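Local coordinates for protein purine nucleosidase, (IunH-1) (Sulfolobus solfataricus, PDB 3T8J) that is a protein of the nucleoside hydrolase family, with a mixed alpha/beta fold round one central sheet and a bound sodium ion, at residues 189-194 against 229-234; 257-262 against 289-294; 141-146 against 179-184; 216-221 against 234-239. All coordinates share one frame; numbering follows the deposited sequence. Where two conformers were deposited one is given.

Contact 1: 189-194 against 229-234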
loop_
_atom_site.group_PDB
_atom_site.type_symbol
_atom_site.label_atom_id
_atom_site.label_comp_id
_atom_site.label_asym_id
_atom_site.label_seq_id
_atom_site.Cartn_x
_atom_site.Cartn_y
_atom_site.Cartn_z
ATOM N N VAL A 189 -24.782 4.465 -10.776
ATOM C CA VAL A 189 -25.706 5.161 -11.651
ATOM C C VAL A 189 -26.890 4.227 -11.984
ATOM O O VAL A 189 -28.050 4.609 -11.825
ATOM C CB VAL A 189 -24.977 5.655 -12.924
ATOM C CG1 VAL A 189 -25.978 6.094 -14.009
ATOM C CG2 VAL A 189 -23.991 6.764 -12.555
ATOM N N ILE A 190 -26.607 3.010 -12.424
ATOM C CA ILE A 190 -27.689 2.124 -12.884
ATOM C C ILE A 190 -28.658 1.738 -11.749
ATOM O O ILE A 190 -29.830 1.500 -12.043
ATOM C CB ILE A 190 -27.191 0.872 -13.660
ATOM C CG1 ILE A 190 -26.430 -0.075 -12.763
ATOM C CG2 ILE A 190 -26.363 1.268 -14.873
ATOM C CD1 ILE A 190 -27.359 -1.163 -12.162
ATOM N N ILE A 191 -28.207 1.735 -10.485
ATOM C CA ILE A 191 -29.112 1.392 -9.368
ATOM C C ILE A 191 -30.201 2.429 -9.130
ATOM O O ILE A 191 -31.146 2.164 -8.397
ATOM C CB ILE A 191 -28.377 1.096 -8.015
ATOM C CG1 ILE A 191 -27.589 2.315 -7.521
ATOM C CG2 ILE A 191 -27.508 -0.157 -8.159
ATOM C CD1 ILE A 191 -26.826 2.069 -6.199
ATOM N N ASN A 192 -30.087 3.605 -9.752
ATOM C CA ASN A 192 -31.168 4.602 -9.708
ATOM C C ASN A 192 -32.374 4.266 -10.599
ATOM O O ASN A 192 -33.391 4.966 -10.551
ATOM C CB ASN A 192 -30.625 5.986 -10.114
ATOM C CG ASN A 192 -29.542 6.493 -9.176
ATOM O OD1 ASN A 192 -29.536 6.182 -7.983
ATOM N ND2 ASN A 192 -28.627 7.301 -9.715
ATOM N N TYR A 193 -32.266 3.199 -11.398
ATOM C CA TYR A 193 -33.250 2.853 -12.423
ATOM C C TYR A 193 -33.676 1.384 -12.341
ATOM O O TYR A 193 -33.615 0.670 -13.346
ATOM C CB TYR A 193 -32.669 3.161 -13.806
ATOM C CG TYR A 193 -32.135 4.571 -13.930
ATOM C CD1 TYR A 193 -33.001 5.655 -14.130
ATOM C CD2 TYR A 193 -30.777 4.838 -13.829
ATOM C CE1 TYR A 193 -32.518 6.961 -14.244
ATOM C CE2 TYR A 193 -30.285 6.159 -13.939
ATOM C CZ TYR A 193 -31.167 7.204 -14.134
ATOM O OH TYR A 193 -30.700 8.500 -14.258
ATOM N N PRO A 194 -34.117 0.924 -11.148
ATOM C CA PRO A 194 -34.559 -0.465 -11.032
ATOM C C PRO A 194 -35.879 -0.724 -11.739
ATOM O O PRO A 194 -36.659 0.207 -11.961
ATOM C CB PRO A 194 -34.751 -0.639 -9.535
ATOM C CG PRO A 194 -35.202 0.708 -9.081
ATOM C CD PRO A 194 -34.361 1.680 -9.912
ATOM N N GLN A 229 -29.161 -5.585 -1.029
ATOM C CA GLN A 229 -28.693 -4.327 -1.586
ATOM C C GLN A 229 -29.708 -3.198 -1.366
ATOM O O GLN A 229 -29.404 -2.015 -1.570
ATOM C CB GLN A 229 -28.396 -4.519 -3.080
ATOM C CG GLN A 229 -27.397 -5.665 -3.385
ATOM C CD GLN A 229 -25.970 -5.206 -3.197
ATOM O OE1 GLN A 229 -25.687 -4.007 -3.266
ATOM N NE2 GLN A 229 -25.066 -6.141 -2.935
ATOM N N LYS A 230 -30.918 -3.575 -0.941
ATOM C CA LYS A 230 -31.979 -2.618 -0.616
ATOM C C LYS A 230 -32.419 -1.829 -1.860
ATOM O O LYS A 230 -32.849 -0.675 -1.754
ATOM C CB LYS A 230 -31.547 -1.686 0.538
ATOM C CG LYS A 230 -31.107 -2.425 1.825
ATOM C CD LYS A 230 -30.339 -1.516 2.812
ATOM C CE LYS A 230 -29.742 -2.323 3.985
ATOM N NZ LYS A 230 -28.731 -1.582 4.820
ATOM N N ILE A 231 -32.309 -2.459 -3.027
ATOM C CA ILE A 231 -32.766 -1.873 -4.278
ATOM C C ILE A 231 -34.272 -2.099 -4.351
ATOM O O ILE A 231 -34.767 -3.156 -3.933
ATOM C CB ILE A 231 -32.069 -2.525 -5.493
ATOM C CG1 ILE A 231 -30.590 -2.108 -5.528
ATOM C CG2 ILE A 231 -32.789 -2.156 -6.809
ATOM C CD1 ILE A 231 -29.726 -3.016 -6.377
ATOM N N ASN A 232 -34.994 -1.106 -4.873
ATOM C CA ASN A 232 -36.443 -1.227 -5.007
ATOM C C ASN A 232 -36.817 -1.958 -6.312
ATOM O O ASN A 232 -37.310 -1.378 -7.280
ATOM C CB ASN A 232 -37.118 0.143 -4.857
ATOM C CG ASN A 232 -37.068 0.668 -3.418
ATOM O OD1 ASN A 232 -37.203 -0.091 -2.449
ATOM N ND2 ASN A 232 -36.885 1.976 -3.276
ATOM N N GLY A 233 -36.574 -3.268 -6.301
ATOM C CA GLY A 233 -36.803 -4.150 -7.435
ATOM C C GLY A 233 -35.500 -4.856 -7.789
ATOM O O GLY A 233 -34.830 -5.427 -6.920
ATOM N N HIS A 234 -35.148 -4.858 -9.073
ATOM C CA HIS A 234 -33.862 -5.391 -9.499
ATOM C C HIS A 234 -33.246 -4.445 -10.522
ATOM O O HIS A 234 -33.961 -3.727 -11.232
ATOM C CB HIS A 234 -33.941 -6.820 -10.041
ATOM C CG HIS A 234 -34.661 -6.961 -11.344
ATOM N ND1 HIS A 234 -35.989 -7.317 -11.430
ATOM C CD2 HIS A 234 -34.214 -6.859 -12.616
ATOM C CE1 HIS A 234 -36.335 -7.401 -12.706
ATOM N NE2 HIS A 234 -35.279 -7.116 -13.444
#
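Two loops meet here, the turn from Ile190 to Tyr193 with the residue after it and the link between helices 209-227 and 237-246, with Ile191 and Pro194 of the first packed on Ile231, Asn232 and His234 of the second. CG2 of Ile191 lies 4.0 Å from CD1 of Ile231, the two side chains crossing at about a right angle. The other branch of Ile231 serves Pro194: with CG2 anti to the backbone N (CG1 at chi1 -70°), it comes within 3.7 Å of Pro194 CB. The proline ring also rests against backbone, its CG 3.5 Å from Asn232 O, while Pro194 CA approaches His234 O at 3.3 Å. Gly233, with positive phi, takes the chain past this ring, next to an inverse gamma turn centred on Asn232. Ser226 OG bonds to the carbonyls of Ile231 and Gly233 and ties the loop back to its helix. Tyr193 N to Ile190 O, 3.0 Å, closes the type I beta turn that delivers Pro194 to the interhelical loop of this alpha/beta fold.

Contact 2: 257-262 against 289-294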
loop_
_atom_site.group_PDB
_atom_site.type_symbol
_atom_site.label_atom_id
_atom_site.label_comp_id
_atom_site.label_asym_id
_atom_site.label_seq_id
_atom_site.Cartn_x
_atom_site.Cartn_y
_atom_site.Cartn_z
ATOM N N ARG A 257 -13.820 12.194 -18.047
ATOM C CA ARG A 257 -13.050 12.367 -16.820
ATOM C C ARG A 257 -11.837 11.452 -16.786
ATOM O O ARG A 257 -11.688 10.603 -17.671
ATOM C CB ARG A 257 -13.992 12.169 -15.621
ATOM C CG ARG A 257 -14.786 13.473 -15.393
ATOM C CD ARG A 257 -15.870 13.412 -14.377
ATOM N NE ARG A 257 -16.554 14.691 -14.269
ATOM C CZ ARG A 257 -17.622 14.926 -13.497
ATOM N NH1 ARG A 257 -18.156 13.963 -12.752
ATOM N NH2 ARG A 257 -18.145 16.145 -13.458
ATOM N N PHE A 258 -10.969 11.629 -15.786
ATOM C CA PHE A 258 -9.788 10.806 -15.611
ATOM C C PHE A 258 -10.053 9.788 -14.485
ATOM O O PHE A 258 -10.284 10.186 -13.326
ATOM C CB PHE A 258 -8.539 11.651 -15.297
ATOM C CG PHE A 258 -7.307 10.831 -15.010
ATOM C CD1 PHE A 258 -6.741 10.042 -15.990
ATOM C CD2 PHE A 258 -6.696 10.885 -13.764
ATOM C CE1 PHE A 258 -5.611 9.289 -15.730
ATOM C CE2 PHE A 258 -5.570 10.141 -13.501
ATOM C CZ PHE A 258 -5.033 9.337 -14.475
ATOM N N VAL A 259 -10.052 8.509 -14.855
ATOM C CA VAL A 259 -10.381 7.394 -13.925
ATOM C C VAL A 259 -9.103 6.634 -13.575
ATOM O O VAL A 259 -8.375 6.192 -14.475
ATOM C CB VAL A 259 -11.360 6.422 -14.561
ATOM C CG1 VAL A 259 -11.682 5.276 -13.554
ATOM C CG2 VAL A 259 -12.658 7.127 -15.007
ATOM N N VAL A 260 -8.843 6.479 -12.263
ATOM C CA VAL A 260 -7.741 5.678 -11.760
ATOM C C VAL A 260 -8.343 4.413 -11.132
ATOM O O VAL A 260 -9.343 4.541 -10.431
ATOM C CB VAL A 260 -6.941 6.404 -10.709
ATOM C CG1 VAL A 260 -5.845 5.506 -10.131
ATOM C CG2 VAL A 260 -6.265 7.658 -11.347
ATOM N N ILE A 261 -7.766 3.256 -11.472
ATOM C CA ILE A 261 -8.210 1.972 -10.876
ATOM C C ILE A 261 -7.301 1.646 -9.709
ATOM O O ILE A 261 -6.073 1.580 -9.846
ATOM C CB ILE A 261 -8.110 0.853 -11.900
ATOM C CG1 ILE A 261 -8.833 1.179 -13.205
ATOM C CG2 ILE A 261 -8.618 -0.478 -11.272
ATOM C CD1 ILE A 261 -10.343 1.442 -13.051
ATOM N N ASP A 262 -7.896 1.379 -8.549
ATOM C CA ASP A 262 -7.133 0.883 -7.388
ATOM C C ASP A 262 -6.897 -0.633 -7.555
ATOM O O ASP A 262 -7.866 -1.416 -7.579
ATOM C CB ASP A 262 -7.865 1.174 -6.085
ATOM C CG ASP A 262 -7.082 0.722 -4.855
ATOM O OD1 ASP A 262 -6.621 -0.445 -4.809
ATOM O OD2 ASP A 262 -6.946 1.535 -3.905
ATOM N N ALA A 289 -11.908 8.294 -20.032
ATOM C CA ALA A 289 -13.206 7.613 -20.142
ATOM C C ALA A 289 -14.342 8.591 -20.164
ATOM O O ALA A 289 -14.302 9.607 -19.474
ATOM C CB ALA A 289 -13.407 6.619 -18.989
ATOM N N GLU A 290 -15.359 8.287 -20.959
ATOM C CA GLU A 290 -16.599 9.025 -20.944
ATOM C C GLU A 290 -17.524 8.275 -20.015
ATOM O O GLU A 290 -17.817 7.108 -20.271
ATOM C CB GLU A 290 -17.205 9.099 -22.322
ATOM C CG GLU A 290 -18.460 9.893 -22.393
ATOM C CD GLU A 290 -19.009 9.913 -23.810
ATOM O OE1 GLU A 290 -19.313 8.809 -24.350
ATOM O OE2 GLU A 290 -19.123 11.019 -24.357
ATOM N N ILE A 291 -17.979 8.937 -18.973
ATOM C CA ILE A 291 -18.793 8.283 -17.945
ATOM C C ILE A 291 -20.256 8.710 -18.090
ATOM O O ILE A 291 -20.563 9.890 -18.218
ATOM C CB ILE A 291 -18.276 8.631 -16.524
ATOM C CG1 ILE A 291 -16.777 8.326 -16.412
ATOM C CG2 ILE A 291 -19.149 7.945 -15.449
ATOM C CD1 ILE A 291 -16.156 8.640 -14.998
ATOM N N VAL A 292 -21.172 7.732 -18.058
ATOM C CA VAL A 292 -22.607 8.003 -18.094
ATOM C C VAL A 292 -23.114 8.223 -16.671
ATOM O O VAL A 292 -22.934 7.362 -15.803
ATOM C CB VAL A 292 -23.375 6.841 -18.757
ATOM C CG1 VAL A 292 -24.896 7.042 -18.651
ATOM C CG2 VAL A 292 -22.916 6.682 -20.225
ATOM N N TYR A 293 -23.727 9.378 -16.423
ATOM C CA TYR A 293 -24.214 9.740 -15.091
ATOM C C TYR A 293 -25.738 9.694 -14.959
ATOM O O TYR A 293 -26.242 9.635 -13.838
ATOM C CB TYR A 293 -23.681 11.133 -14.685
ATOM C CG TYR A 293 -22.247 11.117 -14.179
ATOM C CD1 TYR A 293 -21.150 11.329 -15.022
ATOM C CD2 TYR A 293 -21.977 10.858 -12.840
ATOM C CE1 TYR A 293 -19.835 11.307 -14.513
ATOM C CE2 TYR A 293 -20.671 10.833 -12.338
ATOM C CZ TYR A 293 -19.600 11.039 -13.188
ATOM O OH TYR A 293 -18.308 10.997 -12.652
ATOM N N GLU A 294 -26.471 9.731 -16.075
ATOM C CA GLU A 294 -27.940 9.671 -16.077
ATOM C C GLU A 294 -28.455 8.985 -17.356
ATOM O O GLU A 294 -27.787 9.038 -18.405
ATOM C CB GLU A 294 -28.552 11.089 -15.982
ATOM C CG GLU A 294 -28.151 11.928 -14.752
ATOM C CD GLU A 294 -28.748 13.340 -14.766
ATOM O OE1 GLU A 294 -29.851 13.545 -15.329
ATOM O OE2 GLU A 294 -28.096 14.247 -14.205
#
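Arg257 and Tyr293 reach each other across strands 251-261 and 289-295, antiparallel neighbours toward one end of the mixed sheet, whose short segments here splay to 96°. The extended arginine chain crosses the tyrosine at about a right angle, and the guanidinium and ring planes stand 69° apart. Arg257 NH1 meets Tyr293 OH at 3.0 Å in a weak, bent hydrogen bond, with the hydroxyl at the guanidinium edge, near its plane. Nearer the backbone, Val259 and Ile291 meet obliquely: CG2 of the valine, anti to the carbonyl carbon, touches Ile291 CD1 at 3.8 Å and Ala289 CB at 4.1 Å. The same Ile291 CD1 lies 4.2 Å from Arg257 CB, so the tip of Ile291 fills the angle between the strands. Val274 of strand 272-275 touches both Arg257 and Ile291. The two segments join at one antiparallel hydrogen-bonded pair, Arg257 with Ala289. Arg257 N bonds to Ala289 O at 3.0 Å, whereas the return bond from Ala289 N to Arg257 O is weak at 3.3 Å. With one good and one weak backbone bond, most of the joining falls to apolar packing, and the weak bond from the guanidinium to the hydroxyl probably contributes little.

Contact 3: 141-146 against 179-184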
loop_
_atom_site.group_PDB
_atom_site.type_symbol
_atom_site.label_atom_id
_atom_site.label_comp_id
_atom_site.label_asym_id
_atom_site.label_seq_id
_atom_site.Cartn_x
_atom_site.Cartn_y
_atom_site.Cartn_z
ATOM N N ILE A 141 -9.957 -1.793 -32.494
ATOM C CA ILE A 141 -11.265 -1.767 -31.856
ATOM C C ILE A 141 -11.781 -0.321 -31.807
ATOM O O ILE A 141 -11.139 0.595 -31.224
ATOM C CB ILE A 141 -11.195 -2.408 -30.452
ATOM C CG1 ILE A 141 -10.875 -3.898 -30.590
ATOM C CG2 ILE A 141 -12.473 -2.091 -29.652
ATOM C CD1 ILE A 141 -10.520 -4.604 -29.259
ATOM N N LYS A 142 -12.928 -0.096 -32.435
ATOM C CA LYS A 142 -13.545 1.223 -32.543
ATOM C C LYS A 142 -13.985 1.796 -31.195
ATOM O O LYS A 142 -13.852 2.989 -30.920
ATOM C CB LYS A 142 -14.760 1.115 -33.500
ATOM C CG LYS A 142 -15.551 2.372 -33.683
ATOM C CD LYS A 142 -16.636 2.200 -34.727
ATOM C CE LYS A 142 -17.412 3.489 -34.912
ATOM N NZ LYS A 142 -18.215 3.469 -36.149
ATOM N N LYS A 143 -14.539 0.941 -30.338
ATOM C CA LYS A 143 -15.209 1.385 -29.141
ATOM C C LYS A 143 -15.248 0.243 -28.116
ATOM O O LYS A 143 -15.467 -0.893 -28.506
ATOM C CB LYS A 143 -16.640 1.802 -29.485
ATOM C CG LYS A 143 -17.383 2.484 -28.397
ATOM C CD LYS A 143 -16.840 3.887 -28.138
ATOM C CE LYS A 143 -17.512 4.457 -26.938
ATOM N NZ LYS A 143 -17.179 5.906 -26.780
ATOM N N VAL A 144 -15.005 0.585 -26.850
ATOM C CA VAL A 144 -15.209 -0.337 -25.707
ATOM C C VAL A 144 -16.311 0.261 -24.849
ATOM O O VAL A 144 -16.187 1.385 -24.335
ATOM C CB VAL A 144 -13.924 -0.544 -24.909
ATOM C CG1 VAL A 144 -14.141 -1.578 -23.796
ATOM C CG2 VAL A 144 -12.801 -1.007 -25.854
ATOM N N TRP A 145 -17.373 -0.531 -24.644
ATOM C CA TRP A 145 -18.508 -0.176 -23.794
ATOM C C TRP A 145 -18.372 -0.966 -22.492
ATOM O O TRP A 145 -18.479 -2.178 -22.512
ATOM C CB TRP A 145 -19.812 -0.533 -24.505
ATOM C CG TRP A 145 -20.015 0.105 -25.864
ATOM C CD1 TRP A 145 -19.753 -0.449 -27.100
ATOM C CD2 TRP A 145 -20.568 1.402 -26.127
ATOM N NE1 TRP A 145 -20.111 0.429 -28.095
ATOM C CE2 TRP A 145 -20.595 1.578 -27.526
ATOM C CE3 TRP A 145 -21.023 2.444 -25.309
ATOM C CZ2 TRP A 145 -21.069 2.740 -28.107
ATOM C CZ3 TRP A 145 -21.497 3.601 -25.903
ATOM C CH2 TRP A 145 -21.499 3.741 -27.288
ATOM N N VAL A 146 -18.067 -0.273 -21.414
ATOM C CA VAL A 146 -17.726 -0.908 -20.130
ATOM C C VAL A 146 -18.866 -0.751 -19.134
ATOM O O VAL A 146 -19.304 0.372 -18.851
ATOM C CB VAL A 146 -16.457 -0.277 -19.526
ATOM C CG1 VAL A 146 -16.174 -0.844 -18.114
ATOM C CG2 VAL A 146 -15.231 -0.511 -20.419
ATOM N N GLY A 179 -5.380 3.235 -23.888
ATOM C CA GLY A 179 -5.798 4.226 -24.910
ATOM C C GLY A 179 -7.031 3.873 -25.731
ATOM O O GLY A 179 -7.267 4.448 -26.780
ATOM N N PHE A 180 -7.844 2.913 -25.268
ATOM C CA PHE A 180 -9.095 2.592 -25.933
ATOM C C PHE A 180 -10.086 3.761 -25.820
ATOM O O PHE A 180 -10.027 4.547 -24.862
ATOM C CB PHE A 180 -9.764 1.399 -25.216
ATOM C CG PHE A 180 -9.065 0.052 -25.390
ATOM C CD1 PHE A 180 -9.192 -0.653 -26.580
ATOM C CD2 PHE A 180 -8.351 -0.532 -24.341
ATOM C CE1 PHE A 180 -8.569 -1.869 -26.736
ATOM C CE2 PHE A 180 -7.753 -1.780 -24.504
ATOM C CZ PHE A 180 -7.864 -2.441 -25.689
ATOM N N ASP A 181 -11.047 3.824 -26.738
ATOM C CA ASP A 181 -12.177 4.753 -26.676
ATOM C C ASP A 181 -13.237 4.100 -25.790
ATOM O O ASP A 181 -13.936 3.219 -26.268
ATOM C CB ASP A 181 -12.704 5.018 -28.090
ATOM C CG ASP A 181 -13.829 6.038 -28.134
ATOM O OD1 ASP A 181 -14.391 6.368 -27.065
ATOM O OD2 ASP A 181 -14.178 6.519 -29.262
ATOM N N ILE A 182 -13.312 4.529 -24.536
ATOM C CA ILE A 182 -14.150 3.904 -23.498
ATOM C C ILE A 182 -15.315 4.793 -23.129
ATOM O O ILE A 182 -15.117 5.988 -22.830
ATOM C CB ILE A 182 -13.329 3.652 -22.216
ATOM C CG1 ILE A 182 -12.271 2.576 -22.445
ATOM C CG2 ILE A 182 -14.255 3.262 -21.031
ATOM C CD1 ILE A 182 -11.233 2.470 -21.305
ATOM N N THR A 183 -16.522 4.210 -23.107
ATOM C CA THR A 183 -17.677 4.797 -22.453
ATOM C C THR A 183 -18.062 3.820 -21.330
ATOM O O THR A 183 -18.206 2.640 -21.584
ATOM C CB THR A 183 -18.854 5.066 -23.423
ATOM O OG1 THR A 183 -18.479 6.128 -24.326
ATOM C CG2 THR A 183 -20.097 5.484 -22.650
ATOM N N MET A 184 -18.161 4.350 -20.113
ATOM C CA MET A 184 -18.305 3.554 -18.876
ATOM C C MET A 184 -19.649 3.855 -18.216
ATOM O O MET A 184 -20.020 5.008 -18.022
ATOM C CB MET A 184 -17.151 3.943 -17.940
ATOM C CG MET A 184 -17.153 3.409 -16.619
ATOM S SD MET A 184 -15.776 4.299 -15.778
ATOM C CE MET A 184 -15.299 2.865 -15.060
HETATM O O HOH W 1 -10.430 1.791 -28.878
#
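Lys143 sets out with CG anti to the backbone N (chi1 -171°) and bends at chi2 (71°), and its ammonium reaches Thr183 on the neighbouring strand and Asp181 just before it. Lys143 NZ forms a salt bridge with Asp181 OD1 at 2.8 Å, meeting it from above the carboxylate plane, and a hydrogen bond of 2.8 Å with Thr183 OG1. Glu290 OE1 also bonds to that hydroxyl, so the lysine belongs to a small polar chain. Alongside, Trp145 and Thr183 point the same way, Trp145 CE3 being 3.9 Å from Thr183 CB, and Glu117 takes the indole NE1. On the face that carries Val144, Val146 and Ile182, Val144 CG2 packs on Phe180 CD1 at 3.7 Å and Val146 CG2 on Ile182 CG2 at 3.9 Å, with Leu127 of helix 125-133 covering Val144 and Phe180. Backbone bonds join the strands: Val144 N to Asp181 O, 2.9 Å, Thr183 N to Val144 O, and Val146 N to Thr183 O. These parallel neighbours, linked through helices 163-167 and 169-177, form a beta-alpha-beta crossover of an alpha/beta fold.

Contact 4: 216-221 against 234-239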
loop_
_atom_site.group_PDB
_atom_site.type_symbol
_atom_site.label_atom_id
_atom_site.label_comp_id
_atom_site.label_asym_id
_atom_site.label_seq_id
_atom_site.Cartn_x
_atom_site.Cartn_y
_atom_site.Cartn_z
ATOM N N SER A 216 -38.338 -16.172 -15.132
ATOM C CA SER A 216 -37.582 -17.318 -14.599
ATOM C C SER A 216 -36.127 -16.969 -14.257
ATOM O O SER A 216 -35.594 -17.396 -13.217
ATOM C CB SER A 216 -37.621 -18.469 -15.600
ATOM O OG SER A 216 -36.830 -19.573 -15.180
ATOM N N MET A 217 -35.496 -16.191 -15.136
ATOM C CA MET A 217 -34.071 -15.863 -14.985
ATOM C C MET A 217 -33.785 -14.826 -13.919
ATOM O O MET A 217 -32.676 -14.808 -13.398
ATOM C CB MET A 217 -33.468 -15.369 -16.318
ATOM C CG MET A 217 -33.343 -16.432 -17.409
ATOM S SD MET A 217 -32.267 -15.950 -18.809
ATOM C CE MET A 217 -33.071 -14.432 -19.329
ATOM N N TYR A 218 -34.769 -13.968 -13.622
ATOM C CA TYR A 218 -34.579 -12.795 -12.745
ATOM C C TYR A 218 -35.157 -12.945 -11.340
ATOM O O TYR A 218 -34.826 -12.159 -10.460
ATOM C CB TYR A 218 -35.125 -11.499 -13.404
ATOM C CG TYR A 218 -34.175 -10.939 -14.450
ATOM C CD1 TYR A 218 -34.185 -11.437 -15.750
ATOM C CD2 TYR A 218 -33.239 -9.946 -14.138
ATOM C CE1 TYR A 218 -33.307 -10.973 -16.712
ATOM C CE2 TYR A 218 -32.359 -9.473 -15.104
ATOM C CZ TYR A 218 -32.391 -9.997 -16.389
ATOM O OH TYR A 218 -31.530 -9.544 -17.388
ATOM N N LEU A 219 -35.976 -13.961 -11.098
ATOM C CA LEU A 219 -36.621 -14.077 -9.793
ATOM C C LEU A 219 -35.630 -14.108 -8.630
ATOM O O LEU A 219 -35.814 -13.387 -7.646
ATOM C CB LEU A 219 -37.524 -15.305 -9.726
ATOM C CG LEU A 219 -38.350 -15.400 -8.438
ATOM C CD1 LEU A 219 -39.076 -14.079 -8.138
ATOM C CD2 LEU A 219 -39.323 -16.534 -8.551
ATOM N N HIS A 220 -34.608 -14.959 -8.713
ATOM C CA HIS A 220 -33.630 -15.090 -7.606
ATOM C C HIS A 220 -32.870 -13.782 -7.405
ATOM O O HIS A 220 -32.730 -13.321 -6.282
ATOM C CB HIS A 220 -32.652 -16.264 -7.868
ATOM C CG HIS A 220 -31.600 -16.438 -6.809
ATOM N ND1 HIS A 220 -31.548 -17.530 -5.969
ATOM C CD2 HIS A 220 -30.539 -15.660 -6.472
ATOM C CE1 HIS A 220 -30.525 -17.405 -5.138
ATOM N NE2 HIS A 220 -29.892 -16.276 -5.432
ATOM N N TYR A 221 -32.387 -13.201 -8.508
ATOM C CA TYR A 221 -31.648 -11.938 -8.485
ATOM C C TYR A 221 -32.473 -10.795 -7.912
ATOM O O TYR A 221 -31.966 -9.978 -7.135
ATOM C CB TYR A 221 -31.224 -11.595 -9.911
ATOM C CG TYR A 221 -30.314 -10.398 -10.117
ATOM C CD1 TYR A 221 -29.105 -10.304 -9.462
ATOM C CD2 TYR A 221 -30.633 -9.409 -11.059
ATOM C CE1 TYR A 221 -28.233 -9.229 -9.714
ATOM C CE2 TYR A 221 -29.758 -8.350 -11.317
ATOM C CZ TYR A 221 -28.577 -8.273 -10.633
ATOM O OH TYR A 221 -27.695 -7.228 -10.876
ATOM N N HIS A 234 -35.148 -4.858 -9.073
ATOM C CA HIS A 234 -33.862 -5.391 -9.499
ATOM C C HIS A 234 -33.246 -4.445 -10.522
ATOM O O HIS A 234 -33.961 -3.727 -11.232
ATOM C CB HIS A 234 -33.941 -6.820 -10.041
ATOM C CG HIS A 234 -34.661 -6.961 -11.344
ATOM N ND1 HIS A 234 -35.989 -7.317 -11.430
ATOM C CD2 HIS A 234 -34.214 -6.859 -12.616
ATOM C CE1 HIS A 234 -36.335 -7.401 -12.706
ATOM N NE2 HIS A 234 -35.279 -7.116 -13.444
ATOM N N PRO A 235 -31.917 -4.434 -10.575
ATOM C CA PRO A 235 -31.244 -3.570 -11.537
ATOM C C PRO A 235 -30.903 -4.288 -12.847
ATOM O O PRO A 235 -30.953 -5.517 -12.918
ATOM C CB PRO A 235 -29.977 -3.195 -10.792
ATOM C CG PRO A 235 -29.622 -4.431 -10.049
ATOM C CD PRO A 235 -30.948 -5.043 -9.638
ATOM N N HIS A 236 -30.531 -3.500 -13.865
ATOM C CA HIS A 236 -30.135 -3.997 -15.191
ATOM C C HIS A 236 -28.771 -3.390 -15.582
ATOM O O HIS A 236 -28.673 -2.613 -16.540
ATOM C CB HIS A 236 -31.198 -3.611 -16.231
ATOM C CG HIS A 236 -32.303 -4.613 -16.401
ATOM N ND1 HIS A 236 -32.074 -5.934 -16.730
ATOM C CD2 HIS A 236 -33.655 -4.464 -16.380
ATOM C CE1 HIS A 236 -33.230 -6.562 -16.867
ATOM N NE2 HIS A 236 -34.207 -5.695 -16.657
ATOM N N PRO A 237 -27.707 -3.737 -14.841
ATOM C CA PRO A 237 -26.415 -3.113 -15.122
ATOM C C PRO A 237 -25.941 -3.336 -16.557
ATOM O O PRO A 237 -25.520 -2.380 -17.251
ATOM C CB PRO A 237 -25.466 -3.764 -14.095
ATOM C CG PRO A 237 -26.125 -5.044 -13.715
ATOM C CD PRO A 237 -27.616 -4.765 -13.789
ATOM N N ASP A 238 -25.967 -4.580 -17.015
ATOM C CA ASP A 238 -25.473 -4.920 -18.356
ATOM C C ASP A 238 -26.459 -4.536 -19.455
ATOM O O ASP A 238 -26.053 -4.042 -20.509
ATOM C CB ASP A 238 -25.140 -6.417 -18.411
ATOM C CG ASP A 238 -24.216 -6.835 -17.295
ATOM O OD1 ASP A 238 -23.347 -6.030 -16.875
ATOM O OD2 ASP A 238 -24.349 -7.975 -16.790
ATOM N N ALA A 239 -27.750 -4.724 -19.208
ATOM C CA ALA A 239 -28.742 -4.408 -20.219
ATOM C C ALA A 239 -28.839 -2.902 -20.486
ATOM O O ALA A 239 -29.061 -2.491 -21.624
ATOM C CB ALA A 239 -30.119 -5.011 -19.830
#
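An aromatic cluster of Tyr218, His234 and His236 joins helix 209-227 to the start of helix 237-246, where the side chain of Pro237 is about 8 Å from the bound sodium ion. Tyr218 crosses both histidines at about a right angle as side chains go. Its ring lies oblique to that of His234, planes at 32° and Tyr218 CD2 3.6 Å from His234 NE2, and Tyr218 CB sits over one face of the imidazole, toward the rim. Against His236 the planes are 65° apart, and Tyr218 OH comes to the imidazole edge, in its plane, 3.5 Å from His236 CE1. Tyr214 OH serves NE2 of both His234 and His236. One turn further along, Tyr221 CG stands anti to the backbone N (chi1 -174°). Tyr221 OH touches Pro235 CG at 3.5 Å and meets Pro237 CD tip to tip at 3.8 Å, and Tyr221 CE2 approaches Pro235 O at 3.5 Å, edge on. This buried carbonyl has no hydrogen-bond partner in the model. The rings touch only by packing, and their polar ends are gripped from outside: Arg222 holds His234 ND1, and Asp13 OD1 bonds both Tyr218 OH and His236 ND1, holding those two rings in fixed relation.

Along the chain contact 3 closes first, contacts 1 and 4 follow with alternating segments, and contact 2 comes last. Contacts 3 and 2, with centres 12 Å apart, belong to one mixed sheet: strands 182-185 and 289-295 are neighbours in it, and Glu290 O lies 2.8 Å from Met184 N, a probable hydrogen bond. Contacts 1 and 4, with centres 10 Å apart, share His234, and Ile190 CD1 packs on Pro235 CB at 3.6 Å. Contact 1 also reaches contact 2, through Val189 and Tyr193 against strand 289-295, although their centres are 20 Å apart. Contacts 3 and 4 lie on opposite sides of the chain's centre. Helix 187-190, which follows strand 182-185, is one place where the helical part meets the sheet.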